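Local coordinates for dihydrofolate reductase (Schistosoma mansoni, PDB 3VCO), which catalyses the NADPH-dependent reduction of 7,8-dihydrofolate to tetrahydrofolate, a step needed for thymidylate, purine and glycine synthesis, at residues 64-69 with 114-119; 88-93 with 110-115. All coordinates share one frame; numbering follows the deposited sequence.

Contact 1 of 2, residues 64-69 with 114-119; sequences KNAVVM and DLLYNE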
ATOM      1  N   LYS A  64      -1.085   2.444 -15.874  1.00 37.99           N
ATOM      2  CA  LYS A  64      -1.414   2.913 -14.520  1.00 36.41           C
ATOM      3  C   LYS A  64      -1.219   1.808 -13.522  1.00 34.47           C
ATOM      4  O   LYS A  64      -1.634   0.677 -13.753  1.00 37.18           O
ATOM      5  CB  LYS A  64      -2.883   3.326 -14.417  1.00 32.78           C
ATOM      6  CG  LYS A  64      -3.452   4.121 -15.594  1.00 38.82           C
ATOM      7  CD  LYS A  64      -3.280   5.598 -15.355  1.00 42.13           C
ATOM      8  CE  LYS A  64      -3.269   6.357 -16.698  1.00 42.18           C
ATOM      9  NZ  LYS A  64      -3.386   7.781 -16.417  1.00 44.83           N
ATOM     10  N   ASN A  65      -0.643   2.137 -12.381  1.00 30.36           N
ATOM     11  CA  ASN A  65      -0.601   1.161 -11.304  1.00 29.85           C
ATOM     12  C   ASN A  65      -1.981   0.969 -10.672  1.00 31.89           C
ATOM     13  O   ASN A  65      -2.840   1.821 -10.818  1.00 29.86           O
ATOM     14  CB  ASN A  65       0.435   1.561 -10.253  1.00 28.18           C
ATOM     15  CG  ASN A  65       1.806   1.639 -10.827  1.00 37.30           C
ATOM     16  OD1 ASN A  65       2.174   0.797 -11.661  1.00 34.65           O
ATOM     17  ND2 ASN A  65       2.576   2.657 -10.424  1.00 35.08           N
ATOM     18  N   ALA A  66      -2.202  -0.180 -10.032  1.00 27.74           N
ATOM     19  CA  ALA A  66      -3.420  -0.430  -9.247  1.00 25.62           C
ATOM     20  C   ALA A  66      -3.103  -0.288  -7.759  1.00 23.82           C
ATOM     21  O   ALA A  66      -2.019  -0.680  -7.314  1.00 24.80           O
ATOM     22  CB  ALA A  66      -3.996  -1.833  -9.539  1.00 26.85           C
ATOM     23  N   VAL A  67      -3.996   0.358  -7.010  1.00 23.88           N
ATOM     24  CA  VAL A  67      -3.885   0.360  -5.552  1.00 22.35           C
ATOM     25  C   VAL A  67      -5.111  -0.382  -5.028  1.00 28.54           C
ATOM     26  O   VAL A  67      -6.241  -0.045  -5.373  1.00 29.28           O
ATOM     27  CB  VAL A  67      -3.843   1.756  -4.938  1.00 24.39           C
ATOM     28  CG1 VAL A  67      -2.477   2.433  -5.274  1.00 23.47           C
ATOM     29  CG2 VAL A  67      -5.021   2.628  -5.474  1.00 27.20           C
ATOM     30  N   VAL A  68      -4.842  -1.437  -4.262  1.00 23.93           N
ATOM     31  CA  VAL A  68      -5.866  -2.320  -3.782  1.00 24.14           C
ATOM     32  C   VAL A  68      -5.910  -2.148  -2.269  1.00 26.82           C
ATOM     33  O   VAL A  68      -4.858  -2.088  -1.627  1.00 28.46           O
ATOM     34  CB  VAL A  68      -5.559  -3.788  -4.181  1.00 24.97           C
ATOM     35  CG1 VAL A  68      -6.720  -4.699  -3.747  1.00 28.46           C
ATOM     36  CG2 VAL A  68      -5.290  -3.916  -5.733  1.00 24.94           C
ATOM     37  N   MET A  69      -7.115  -2.037  -1.705  1.00 28.74           N
ATOM     38  CA  MET A  69      -7.239  -1.736  -0.285  1.00 26.62           C
ATOM     39  C   MET A  69      -8.586  -2.247   0.234  1.00 28.83           C
ATOM     40  O   MET A  69      -9.503  -2.432  -0.555  1.00 25.20           O
ATOM     41  CB  MET A  69      -7.171  -0.216  -0.084  1.00 24.61           C
ATOM     42  CG  MET A  69      -8.428   0.485  -0.610  1.00 24.24           C
ATOM     43  SD  MET A  69      -8.258   2.259  -0.793  1.00 32.51           S
ATOM     44  CE  MET A  69      -7.886   2.215  -2.541  1.00 28.25           C
ATOM     45  N   ASP A 114      -7.838 -11.045 -10.420  1.00 36.35           N
ATOM     46  CA  ASP A 114      -8.514 -11.479 -11.647  1.00 34.04           C
ATOM     47  C   ASP A 114      -9.005 -10.307 -12.471  1.00 28.07           C
ATOM     48  O   ASP A 114      -8.932 -10.305 -13.705  1.00 33.71           O
ATOM     49  CB  ASP A 114      -9.690 -12.373 -11.295  1.00 42.50           C
ATOM     50  CG  ASP A 114      -9.253 -13.698 -10.654  1.00 62.53           C
ATOM     51  OD1 ASP A 114      -8.032 -14.010 -10.625  1.00 65.87           O
ATOM     52  OD2 ASP A 114     -10.145 -14.428 -10.174  1.00 70.70           O
ATOM     53  N   LEU A 115      -9.559  -9.319 -11.780  1.00 32.01           N
ATOM     54  CA  LEU A 115     -10.062  -8.118 -12.429  1.00 35.08           C
ATOM     55  C   LEU A 115      -8.928  -7.374 -13.162  1.00 34.18           C
ATOM     56  O   LEU A 115      -9.106  -6.949 -14.289  1.00 34.10           O
ATOM     57  CB  LEU A 115     -10.713  -7.201 -11.388  1.00 36.83           C
ATOM     58  CG  LEU A 115     -11.285  -5.873 -11.889  1.00 43.36           C
ATOM     59  CD1 LEU A 115     -12.204  -6.131 -13.100  1.00 52.42           C
ATOM     60  CD2 LEU A 115     -12.046  -5.204 -10.793  1.00 38.42           C
ATOM     61  N   LEU A 116      -7.777  -7.234 -12.512  1.00 31.83           N
ATOM     62  CA  LEU A 116      -6.595  -6.615 -13.133  1.00 31.70           C
ATOM     63  C   LEU A 116      -6.001  -7.401 -14.293  1.00 36.85           C
ATOM     64  O   LEU A 116      -5.356  -6.843 -15.197  1.00 37.33           O
ATOM     65  CB  LEU A 116      -5.519  -6.405 -12.076  1.00 31.84           C
ATOM     66  CG  LEU A 116      -5.959  -5.358 -11.051  1.00 35.62           C
ATOM     67  CD1 LEU A 116      -4.949  -5.243  -9.965  1.00 31.01           C
ATOM     68  CD2 LEU A 116      -6.185  -4.020 -11.736  1.00 34.03           C
ATOM     69  N   TYR A 117      -6.192  -8.708 -14.277  1.00 33.56           N
ATOM     70  CA  TYR A 117      -5.886  -9.466 -15.475  1.00 36.74           C
ATOM     71  C   TYR A 117      -7.081  -9.646 -16.449  1.00 46.39           C
ATOM     72  O   TYR A 117      -6.965 -10.333 -17.465  1.00 48.89           O
ATOM     73  CB  TYR A 117      -5.278 -10.813 -15.125  1.00 42.96           C
ATOM     74  CG  TYR A 117      -3.826 -10.770 -14.631  1.00 49.01           C
ATOM     75  CD1 TYR A 117      -2.752 -10.828 -15.527  1.00 56.53           C
ATOM     76  CD2 TYR A 117      -3.538 -10.713 -13.278  1.00 49.45           C
ATOM     77  CE1 TYR A 117      -1.423 -10.817 -15.067  1.00 58.85           C
ATOM     78  CE2 TYR A 117      -2.231 -10.711 -12.804  1.00 55.17           C
ATOM     79  CZ  TYR A 117      -1.169 -10.768 -13.697  1.00 58.66           C
ATOM     80  OH  TYR A 117       0.131 -10.759 -13.195  1.00 51.81           O
ATOM     81  N   ASN A 118      -8.239  -9.069 -16.163  1.00 44.67           N
ATOM     82  CA  ASN A 118      -9.303  -9.220 -17.167  1.00 48.02           C
ATOM     83  C   ASN A 118      -9.235  -8.139 -18.250  1.00 46.20           C
ATOM     84  O   ASN A 118      -8.493  -7.139 -18.117  1.00 48.61           O
ATOM     85  CB  ASN A 118     -10.716  -9.402 -16.561  1.00 54.63           C
ATOM     86  CG  ASN A 118     -11.418  -8.093 -16.219  1.00 68.78           C
ATOM     87  OD1 ASN A 118     -10.915  -6.993 -16.451  1.00 73.05           O
ATOM     88  ND2 ASN A 118     -12.612  -8.222 -15.652  1.00 76.96           N
ATOM     89  N   GLU A 119     -10.024  -8.331 -19.290  1.00 48.52           N
ATOM     90  CA  GLU A 119      -9.930  -7.522 -20.501  1.00 59.92           C
ATOM     91  C   GLU A 119     -10.045  -6.015 -20.253  1.00 57.85           C
ATOM     92  O   GLU A 119      -9.520  -5.196 -21.016  1.00 60.15           O
ATOM     93  CB  GLU A 119     -10.969  -7.981 -21.527  1.00 63.99           C
ATOM     94  CG  GLU A 119     -10.679  -9.353 -22.133  1.00 79.75           C
ATOM     95  CD  GLU A 119      -9.379  -9.387 -22.938  1.00 90.24           C
ATOM     96  OE1 GLU A 119      -8.291  -9.548 -22.337  1.00 88.51           O
ATOM     97  OE2 GLU A 119      -9.452  -9.245 -24.177  1.00 98.19           O
TER
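L116, in the last turn of helix 109-116, reaches across to strand 64-70 and sets its forked end against the methyl of A66. Both prongs touch it: CD1 of L116 lies 3.6 Å from CB of A66, and CD2 of L116 lies 3.8 Å from the same CB, so the methyl sits against the fork and not against a single tip. The leucine gets there with CG anti to its own carbonyl carbon (chi1 -67°) and CD1 anti to CA (chi2 175°). Two residues along the strand, V68 points to the same face and adds a looser touch, its CG2 4.4 Å from CD1 of L116. Alanine suits this strand because its small methyl gives the fork a shallow place to rest, and the long leucine bridges 8.0 Å between the CA atoms of A66 and L116; its branched end suits the helix by spreading over several strands, also meeting V128 of strand 125-130. No hydrogen bond crosses between the segments. The strand spends its backbone bonds on its sheet neighbours, A66 pairing with E127 and F129. Such a nonpolar seam between a helix and a parallel part of the sheet belongs to the alpha/beta fold of dihydrofolate reductases.

Contact 2 of 2, residues 88-93 with 110-115; sequences INIVVS and NAAIDL. With SO4 (sulfate ion), chain B.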
ATOM      1  N   ILE A  88      -5.563   2.868 -10.775  1.00 26.46           N
ATOM      2  CA  ILE A  88      -6.797   2.100 -10.765  1.00 28.56           C
ATOM      3  C   ILE A  88      -7.054   1.812  -9.292  1.00 29.50           C
ATOM      4  O   ILE A  88      -6.236   1.171  -8.635  1.00 27.41           O
ATOM      5  CB  ILE A  88      -6.590   0.766 -11.512  1.00 33.25           C
ATOM      6  CG1 ILE A  88      -6.264   1.033 -12.996  1.00 33.60           C
ATOM      7  CG2 ILE A  88      -7.821  -0.171 -11.339  1.00 31.85           C
ATOM      8  CD1 ILE A  88      -5.564  -0.102 -13.656  1.00 31.94           C
ATOM      9  N   ASN A  89      -8.156   2.325  -8.768  1.00 25.94           N
ATOM     10  CA  ASN A  89      -8.551   2.104  -7.371  1.00 24.66           C
ATOM     11  C   ASN A  89      -9.448   0.878  -7.240  1.00 28.62           C
ATOM     12  O   ASN A  89     -10.498   0.786  -7.904  1.00 29.11           O
ATOM     13  CB  ASN A  89      -9.354   3.297  -6.832  1.00 26.84           C
ATOM     14  CG  ASN A  89      -8.531   4.553  -6.672  1.00 34.12           C
ATOM     15  OD1 ASN A  89      -8.622   5.220  -5.641  1.00 35.15           O
ATOM     16  ND2 ASN A  89      -7.712   4.879  -7.672  1.00 31.81           N
ATOM     17  N   ILE A  90      -9.086  -0.038  -6.349  1.00 23.22           N
ATOM     18  CA  ILE A  90      -9.901  -1.225  -6.154  1.00 26.33           C
ATOM     19  C   ILE A  90     -10.087  -1.433  -4.654  1.00 26.19           C
ATOM     20  O   ILE A  90      -9.118  -1.489  -3.919  1.00 23.98           O
ATOM     21  CB  ILE A  90      -9.221  -2.499  -6.721  1.00 26.11           C
ATOM     22  CG1 ILE A  90      -8.994  -2.358  -8.217  1.00 34.29           C
ATOM     23  CG2 ILE A  90     -10.106  -3.757  -6.482  1.00 20.02           C
ATOM     24  CD1 ILE A  90      -8.260  -3.528  -8.796  1.00 38.12           C
ATOM     25  N   VAL A  91     -11.335  -1.486  -4.214  1.00 26.22           N
ATOM     26  CA  VAL A  91     -11.593  -1.726  -2.802  1.00 28.21           C
ATOM     27  C   VAL A  91     -12.101  -3.164  -2.645  1.00 31.08           C
ATOM     28  O   VAL A  91     -12.988  -3.573  -3.387  1.00 30.56           O
ATOM     29  CB  VAL A  91     -12.638  -0.720  -2.259  1.00 34.13           C
ATOM     30  CG1 VAL A  91     -12.944  -0.995  -0.780  1.00 30.71           C
ATOM     31  CG2 VAL A  91     -12.127   0.738  -2.424  1.00 26.54           C
ATOM     32  N   VAL A  92     -11.547  -3.907  -1.689  1.00 23.63           N
ATOM     33  CA  VAL A  92     -11.963  -5.277  -1.464  1.00 25.48           C
ATOM     34  C   VAL A  92     -12.929  -5.234  -0.286  1.00 31.41           C
ATOM     35  O   VAL A  92     -12.507  -5.062   0.848  1.00 32.19           O
ATOM     36  CB  VAL A  92     -10.773  -6.165  -1.122  1.00 32.36           C
ATOM     37  CG1 VAL A  92     -11.240  -7.617  -0.716  1.00 27.55           C
ATOM     38  CG2 VAL A  92      -9.754  -6.125  -2.304  1.00 26.05           C
ATOM     39  N   SER A  93     -14.215  -5.360  -0.583  1.00 32.73           N
ATOM     40  CA  SER A  93     -15.265  -5.232   0.418  1.00 41.41           C
ATOM     41  C   SER A  93     -16.527  -5.961  -0.063  1.00 45.97           C
ATOM     42  O   SER A  93     -16.780  -6.021  -1.249  1.00 44.91           O
ATOM     43  CB  SER A  93     -15.565  -3.741   0.643  1.00 36.33           C
ATOM     44  OG  SER A  93     -16.720  -3.528   1.470  1.00 41.19           O
ATOM     45  N   ASN A 110      -8.493 -12.212  -4.423  1.00 38.61           N
ATOM     46  CA  ASN A 110      -8.558 -13.084  -5.588  1.00 45.09           C
ATOM     47  C   ASN A 110      -9.187 -12.312  -6.694  1.00 41.45           C
ATOM     48  O   ASN A 110      -8.640 -12.209  -7.792  1.00 37.94           O
ATOM     49  CB  ASN A 110      -9.432 -14.344  -5.345  1.00 42.54           C
ATOM     50  CG  ASN A 110      -8.639 -15.487  -4.801  1.00 52.36           C
ATOM     51  OD1 ASN A 110      -7.425 -15.376  -4.738  1.00 61.59           O
ATOM     52  ND2 ASN A 110      -9.303 -16.602  -4.394  1.00 49.77           N
ATOM     53  N   ALA A 111     -10.353 -11.757  -6.383  1.00 42.33           N
ATOM     54  CA  ALA A 111     -11.138 -11.085  -7.382  1.00 36.55           C
ATOM     55  C   ALA A 111     -10.467  -9.794  -7.882  1.00 31.28           C
ATOM     56  O   ALA A 111     -10.587  -9.468  -9.056  1.00 33.85           O
ATOM     57  CB  ALA A 111     -12.589 -10.873  -6.904  1.00 31.03           C
ATOM     58  N   ALA A 112      -9.759  -9.073  -7.007  1.00 29.92           N
ATOM     59  CA  ALA A 112      -9.051  -7.871  -7.458  1.00 35.59           C
ATOM     60  C   ALA A 112      -7.991  -8.263  -8.494  1.00 30.19           C
ATOM     61  O   ALA A 112      -7.852  -7.600  -9.502  1.00 35.51           O
ATOM     62  CB  ALA A 112      -8.395  -7.134  -6.299  1.00 28.15           C
ATOM     63  N   ILE A 113      -7.245  -9.330  -8.230  1.00 30.03           N
ATOM     64  CA  ILE A 113      -6.191  -9.758  -9.175  1.00 31.70           C
ATOM     65  C   ILE A 113      -6.770 -10.265 -10.495  1.00 38.63           C
ATOM     66  O   ILE A 113      -6.273  -9.928 -11.582  1.00 41.24           O
ATOM     67  CB  ILE A 113      -5.247 -10.786  -8.549  1.00 33.81           C
ATOM     68  CG1 ILE A 113      -4.586 -10.180  -7.315  1.00 40.93           C
ATOM     69  CG2 ILE A 113      -4.173 -11.248  -9.537  1.00 33.77           C
ATOM     70  CD1 ILE A 113      -3.909  -8.838  -7.586  1.00 45.80           C
ATOM     71  N   ASP A 114      -7.838 -11.045 -10.420  1.00 36.35           N
ATOM     72  CA  ASP A 114      -8.514 -11.479 -11.647  1.00 34.04           C
ATOM     73  C   ASP A 114      -9.005 -10.307 -12.471  1.00 28.07           C
ATOM     74  O   ASP A 114      -8.932 -10.305 -13.705  1.00 33.71           O
ATOM     75  CB  ASP A 114      -9.690 -12.373 -11.295  1.00 42.50           C
ATOM     76  CG  ASP A 114      -9.253 -13.698 -10.654  1.00 62.53           C
ATOM     77  OD1 ASP A 114      -8.032 -14.010 -10.625  1.00 65.87           O
ATOM     78  OD2 ASP A 114     -10.145 -14.428 -10.174  1.00 70.70           O
ATOM     79  N   LEU A 115      -9.559  -9.319 -11.780  1.00 32.01           N
ATOM     80  CA  LEU A 115     -10.062  -8.118 -12.429  1.00 35.08           C
ATOM     81  C   LEU A 115      -8.928  -7.374 -13.162  1.00 34.18           C
ATOM     82  O   LEU A 115      -9.106  -6.949 -14.289  1.00 34.10           O
ATOM     83  CB  LEU A 115     -10.713  -7.201 -11.388  1.00 36.83           C
ATOM     84  CG  LEU A 115     -11.285  -5.873 -11.889  1.00 43.36           C
ATOM     85  CD1 LEU A 115     -12.204  -6.131 -13.100  1.00 52.42           C
ATOM     86  CD2 LEU A 115     -12.046  -5.204 -10.793  1.00 38.42           C
TER
HETATM   87  S   SO4 B 200     -16.033  -5.713   4.603  1.00 75.07           S
HETATM   88  O1  SO4 B 200     -16.072  -6.673   3.496  1.00 78.65           O
HETATM   89  O2  SO4 B 200     -14.954  -6.098   5.504  1.00 60.60           O
HETATM   90  O3  SO4 B 200     -15.915  -4.345   4.091  1.00 62.46           O
HETATM   91  O4  SO4 B 200     -17.298  -5.751   5.337  1.00 86.99           O
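The helix-on-sheet layer beside the probable NADP(+) site of the dihydrofolate reductase fold includes this contact, in which A112 of helix 109-116 packs on strand 88-92. The CB of A112 lies 3.8 Å from CG2 of I90, the short beta branch. That branch stands anti to the backbone N, while the longer arm, with chi1 at -61°, runs past the helix until CD1 of I90 comes 4.2 Å from the carbonyl O of A112. V92 adds a looser contact, its CG2 4.3 Å from CB of A112. Alanine fits the helix face because the backbones are close, with 6.8 Å between the CA atoms of I90 and A112; beta-branched isoleucine and valine suit an extended strand and fill the surface beside that methyl. Just past the strand, OG of S93 donates a hydrogen bond of 2.9 Å to O3 of a sulfate ion, which S94 N also binds. The sulfate probably comes from the crystallisation liquor, but an anion held here is consistent with the NADP(+)-binding role inferred for S93 and S94. Helix and strand meet through apolar side chains without a hydrogen bond, implying cohesion by close fit and, around buried I90 and A112, the hydrophobic effect.

Contacts 1 and 2 press the same helix, 109-116, onto two neighbouring parallel strands, 64-70 and 88-92, and their centres are about 6 Å apart. Both are buried and apolar, and they merge into one core: CD2 of L116 packs 3.6 Å from CD1 of I90, while CG1 of V68 meets CG2 of V92 at 3.7 Å. Contact 1 uses the C-terminal turn of the helix, where a long leucine spans the gap; contact 2 uses the turn before it, where the backbones lie nearer and alanine suffices. Contact 2 buries more surface, yet its strand segment also runs out of the core, ending in a polar, anion-binding loop that contact 1 lacks.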